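Local coordinates for protein tRNA (guanine(26)-N(2))-dimethyltransferase (Pyrococcus horikoshii, PDB 2DUL) that probably dimethylates the N2 atom of a single guanine, position 26, in a number of tRNAs, with S-adenosyl-L-methionine as the methyl donor, at residues A[201-204]-A[205-209]; A[323-326]-A[327-331]. All blocks are in the same frame, centred on the assembly; numbering follows the deposited sequence.

Interaction 1: A[201-204]-A[205-209]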
loop_
_atom_site.group_PDB
_atom_site.type_symbol
_atom_site.label_atom_id
_atom_site.label_comp_id
_atom_site.label_asym_id
_atom_site.label_seq_id
_atom_site.Cartn_x
_atom_site.Cartn_y
_atom_site.Cartn_z
ATOM N N VAL A 201 -6.669 4.287 -1.445
ATOM C CA VAL A 201 -6.303 4.707 -2.796
ATOM C C VAL A 201 -7.137 5.921 -3.182
ATOM O O VAL A 201 -6.625 6.887 -3.751
ATOM C CB VAL A 201 -6.548 3.582 -3.824
ATOM C CG1 VAL A 201 -6.254 4.091 -5.237
ATOM C CG2 VAL A 201 -5.657 2.375 -3.491
ATOM N N GLY A 202 -8.423 5.862 -2.852
ATOM C CA GLY A 202 -9.329 6.949 -3.167
ATOM C C GLY A 202 -8.977 8.290 -2.544
ATOM O O GLY A 202 -9.157 9.330 -3.179
ATOM N N VAL A 203 -8.475 8.287 -1.313
ATOM C CA VAL A 203 -8.127 9.549 -0.665
ATOM C C VAL A 203 -6.860 10.149 -1.284
ATOM O O VAL A 203 -6.728 11.371 -1.395
ATOM C CB VAL A 203 -7.946 9.375 0.873
ATOM C CG1 VAL A 203 -6.623 8.694 1.183
ATOM C CG2 VAL A 203 -8.048 10.745 1.564
ATOM N N ILE A 204 -5.939 9.288 -1.704
ATOM C CA ILE A 204 -4.715 9.749 -2.346
ATOM C C ILE A 204 -5.111 10.421 -3.666
ATOM O O ILE A 204 -4.622 11.504 -3.995
ATOM C CB ILE A 204 -3.752 8.578 -2.658
ATOM C CG1 ILE A 204 -3.267 7.936 -1.356
ATOM C CG2 ILE A 204 -2.549 9.087 -3.458
ATOM C CD1 ILE A 204 -2.461 6.668 -1.567
ATOM N N ALA A 205 -6.012 9.775 -4.401
ATOM C CA ALA A 205 -6.485 10.307 -5.676
ATOM C C ALA A 205 -7.172 11.659 -5.490
ATOM O O ALA A 205 -6.958 12.588 -6.267
ATOM C CB ALA A 205 -7.449 9.316 -6.334
ATOM N N ARG A 206 -8.009 11.764 -4.464
ATOM C CA ARG A 206 -8.727 13.008 -4.207
ATOM C C ARG A 206 -7.797 14.145 -3.800
ATOM O O ARG A 206 -7.945 15.254 -4.303
ATOM C CB ARG A 206 -9.822 12.795 -3.151
ATOM C CG ARG A 206 -11.050 12.055 -3.704
ATOM C CD ARG A 206 -12.136 11.881 -2.653
ATOM N NE ARG A 206 -11.734 10.906 -1.646
ATOM C CZ ARG A 206 -12.212 10.867 -0.406
ATOM N NH1 ARG A 206 -13.114 11.754 -0.013
ATOM N NH2 ARG A 206 -11.779 9.941 0.438
ATOM N N TYR A 207 -6.832 13.882 -2.917
ATOM C CA TYR A 207 -5.895 14.935 -2.504
ATOM C C TYR A 207 -4.982 15.371 -3.650
ATOM O O TYR A 207 -4.554 16.531 -3.710
ATOM C CB TYR A 207 -5.010 14.471 -1.342
ATOM C CG TYR A 207 -5.568 14.756 0.038
ATOM C CD1 TYR A 207 -6.746 14.153 0.473
ATOM C CD2 TYR A 207 -4.921 15.644 0.901
ATOM C CE1 TYR A 207 -7.276 14.427 1.739
ATOM C CE2 TYR A 207 -5.441 15.929 2.166
ATOM C CZ TYR A 207 -6.615 15.318 2.577
ATOM O OH TYR A 207 -7.142 15.601 3.814
ATOM N N ALA A 208 -4.680 14.444 -4.553
ATOM C CA ALA A 208 -3.780 14.734 -5.669
ATOM C C ALA A 208 -4.377 15.622 -6.756
ATOM O O ALA A 208 -3.658 16.398 -7.394
ATOM C CB ALA A 208 -3.293 13.426 -6.296
ATOM N N ALA A 209 -5.683 15.503 -6.966
ATOM C CA ALA A 209 -6.370 16.254 -8.016
ATOM C C ALA A 209 -6.134 17.758 -8.044
ATOM O O ALA A 209 -5.984 18.334 -9.122
ATOM C CB ALA A 209 -7.891 15.958 -7.977
#
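The side chain of Arg206 leaves its backbone with CG beside the backbone N (chi1 -75°) and then bends at chi3 (-71°), which turns the guanidinium back over the preceding turn, to Gly202 and Val203. This is the C-terminal part of the α-helix 192-209, which packs beside strand 213-223, an outermost strand of the large mixed sheet in this class I-like methyltransferase. Regular i to i+4 backbone bonds hold these two turns: Ala205 N to Val201 O, Arg206 N to Gly202 O (3.0 Å), Tyr207 N to Val203 O and Ala208 N to Ile204 O. Gly202 O is gripped a second time, weakly, by Arg206 NE at 3.4 Å, the carbonyl oxygen lying at the guanidinium edge. Beyond NE, Arg206 NH2 comes within 3.8 Å of Val203 CA, which lies obliquely to the guanidinium plane, and within 3.9 Å of Val203 CB. The two outer nitrogens are spent elsewhere, NH2 on Tyr182 O and NH1 on Leu183 O, so the arginine ties this part of the helix to the C-terminal end of helix 175-182. A leucine here would probably take these donors from the carbonyls of Tyr182 and Leu183 and the weak second bond from Gly202 O. On the adjoining flank Val203 and Tyr207 run side by side in the same direction, both reaching Met144 of helix 144-153. Ala208 CB sits 3.3 Å from Ile204 O, one turn back. The tyrosine ring presents its edge to the backbone, with CD1 3.4 Å from Val203 O, while Val203 CG2 rests 3.8 Å from Tyr207 CE1.

Interaction 2: A[323-326]-A[327-331]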
loop_
_atom_site.group_PDB
_atom_site.type_symbol
_atom_site.label_atom_id
_atom_site.label_comp_id
_atom_site.label_asym_id
_atom_site.label_seq_id
_atom_site.Cartn_x
_atom_site.Cartn_y
_atom_site.Cartn_z
ATOM N N ASP A 323 -17.667 -13.575 -0.225
ATOM C CA ASP A 323 -17.104 -14.397 0.842
ATOM C C ASP A 323 -18.059 -15.563 1.084
ATOM O O ASP A 323 -19.149 -15.379 1.616
ATOM C CB ASP A 323 -16.942 -13.560 2.110
ATOM C CG ASP A 323 -16.150 -14.279 3.187
ATOM O OD1 ASP A 323 -16.670 -15.267 3.753
ATOM O OD2 ASP A 323 -15.001 -13.858 3.453
ATOM N N THR A 324 -17.646 -16.759 0.675
ATOM C CA THR A 324 -18.476 -17.952 0.815
ATOM C C THR A 324 -18.971 -18.185 2.240
ATOM O O THR A 324 -20.120 -18.569 2.452
ATOM C CB THR A 324 -17.717 -19.212 0.347
ATOM O OG1 THR A 324 -17.221 -19.006 -0.983
ATOM C CG2 THR A 324 -18.651 -20.412 0.338
ATOM N N HIS A 325 -18.104 -17.952 3.216
ATOM C CA HIS A 325 -18.483 -18.154 4.607
ATOM C C HIS A 325 -19.526 -17.135 5.069
ATOM O O HIS A 325 -20.605 -17.507 5.530
ATOM C CB HIS A 325 -17.244 -18.082 5.500
ATOM C CG HIS A 325 -17.523 -18.392 6.936
ATOM N ND1 HIS A 325 -18.107 -17.487 7.795
ATOM C CD2 HIS A 325 -17.342 -19.527 7.653
ATOM C CE1 HIS A 325 -18.273 -18.049 8.979
ATOM N NE2 HIS A 325 -17.817 -19.288 8.920
ATOM N N ALA A 326 -19.210 -15.852 4.931
ATOM C CA ALA A 326 -20.125 -14.793 5.349
ATOM C C ALA A 326 -21.480 -14.869 4.642
ATOM O O ALA A 326 -22.522 -14.694 5.271
ATOM C CB ALA A 326 -19.486 -13.424 5.115
ATOM N N ILE A 327 -21.466 -15.125 3.336
ATOM C CA ILE A 327 -22.710 -15.212 2.583
ATOM C C ILE A 327 -23.537 -16.390 3.081
ATOM O O ILE A 327 -24.764 -16.310 3.153
ATOM C CB ILE A 327 -22.446 -15.351 1.067
ATOM C CG1 ILE A 327 -21.839 -14.046 0.535
ATOM C CG2 ILE A 327 -23.745 -15.668 0.334
ATOM C CD1 ILE A 327 -21.544 -14.044 -0.959
ATOM N N GLY A 328 -22.863 -17.480 3.427
ATOM C CA GLY A 328 -23.567 -18.636 3.949
ATOM C C GLY A 328 -24.307 -18.258 5.225
ATOM O O GLY A 328 -25.462 -18.649 5.421
ATOM N N ARG A 329 -23.655 -17.490 6.094
ATOM C CA ARG A 329 -24.285 -17.073 7.348
ATOM C C ARG A 329 -25.416 -16.070 7.126
ATOM O O ARG A 329 -26.447 -16.130 7.799
ATOM C CB ARG A 329 -23.248 -16.466 8.301
ATOM C CG ARG A 329 -22.158 -17.431 8.731
ATOM C CD ARG A 329 -21.230 -16.821 9.776
ATOM N NE ARG A 329 -21.890 -16.604 11.062
ATOM C CZ ARG A 329 -22.560 -15.503 11.388
ATOM N NH1 ARG A 329 -22.657 -14.505 10.521
ATOM N NH2 ARG A 329 -23.137 -15.403 12.579
ATOM N N ARG A 330 -25.226 -15.149 6.183
ATOM C CA ARG A 330 -26.243 -14.140 5.895
ATOM C C ARG A 330 -27.502 -14.761 5.296
ATOM O O ARG A 330 -28.616 -14.454 5.723
ATOM C CB ARG A 330 -25.688 -13.072 4.941
ATOM C CG ARG A 330 -24.579 -12.210 5.541
ATOM C CD ARG A 330 -24.113 -11.122 4.571
ATOM N NE ARG A 330 -22.978 -10.366 5.102
ATOM C CZ ARG A 330 -23.053 -9.470 6.085
ATOM N NH1 ARG A 330 -24.218 -9.193 6.659
ATOM N NH2 ARG A 330 -21.953 -8.861 6.510
ATOM N N LEU A 331 -27.324 -15.635 4.311
ATOM C CA LEU A 331 -28.453 -16.288 3.654
ATOM C C LEU A 331 -28.986 -17.479 4.451
ATOM O O LEU A 331 -30.106 -17.939 4.216
ATOM C CB LEU A 331 -28.048 -16.760 2.251
ATOM C CG LEU A 331 -27.725 -15.672 1.222
ATOM C CD1 LEU A 331 -27.231 -16.316 -0.066
ATOM C CD2 LEU A 331 -28.968 -14.827 0.957
#
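An N-capped helix start, that of helix 324-331, brings Asp323 and Ile327 together. Asp323 is the N-cap: its OD1 accepts from Ala326 N at 2.9 Å in an almost straight bond (176°), met on the anti side and out of the carboxylate plane. Its main-chain oxygen takes the first i to i+4 bond, from Ile327 N at 2.9 Å. Ile327 CG1, set beside its own backbone N by chi1 of -68°, also comes close to that oxygen, 3.2 Å from Asp323 O, and the side chain goes on to Ile372 of helix 368-375. The carboxylate has further partners in Ser358, through OD2, and more weakly Thr360, through OD1, so the cap is pinned to the loop that holds Ser358 and Thr360 as well as to its own helix.

On the outer side, His325 and Arg329 lie alongside each other, pointing the same way, their ring and guanidinium planes only 8° apart. The touch is made by the aliphatic part of the arginine: CD is 3.3 Å from His325 CE1, while ND1 of the histidine and NE of Arg329 stay 5.1 Å apart. Arg330 leans back along the next flank, its CG 3.2 Å from Ala326 O, the same oxygen that accepts from Arg330 N at 2.9 Å. Its chain then runs extended from CG to NE and carries the guanidinium to Glu190, in a salt bridge, and to Asp254 O. An aspartate carboxylate closing onto the third amide of the first turn is the classic N-cap of an α-helix.

Interaction 1 and interaction 2 are both short helical stretches, but they sit in different parts of the chain: their centres are 32 Å apart and their nearest atoms about 20 Å apart, so they do not touch. The 201-209 stretch is the more central, about 14 Å from the centre of the chain, and lies in the tail of a helix flanking the large sheet; the 323-331 stretch is about 28 Å out, at the start of a helix. In both, an arginine fixes the helix to other parts of the chain, here at the carbonyls of Tyr182 and Leu183, there at Asp254 O and the Glu190 carboxylate. Neither lies at the predicted S-adenosyl-L-methionine site of Arg36, Arg61, Asp78, Asp120 and Ala121.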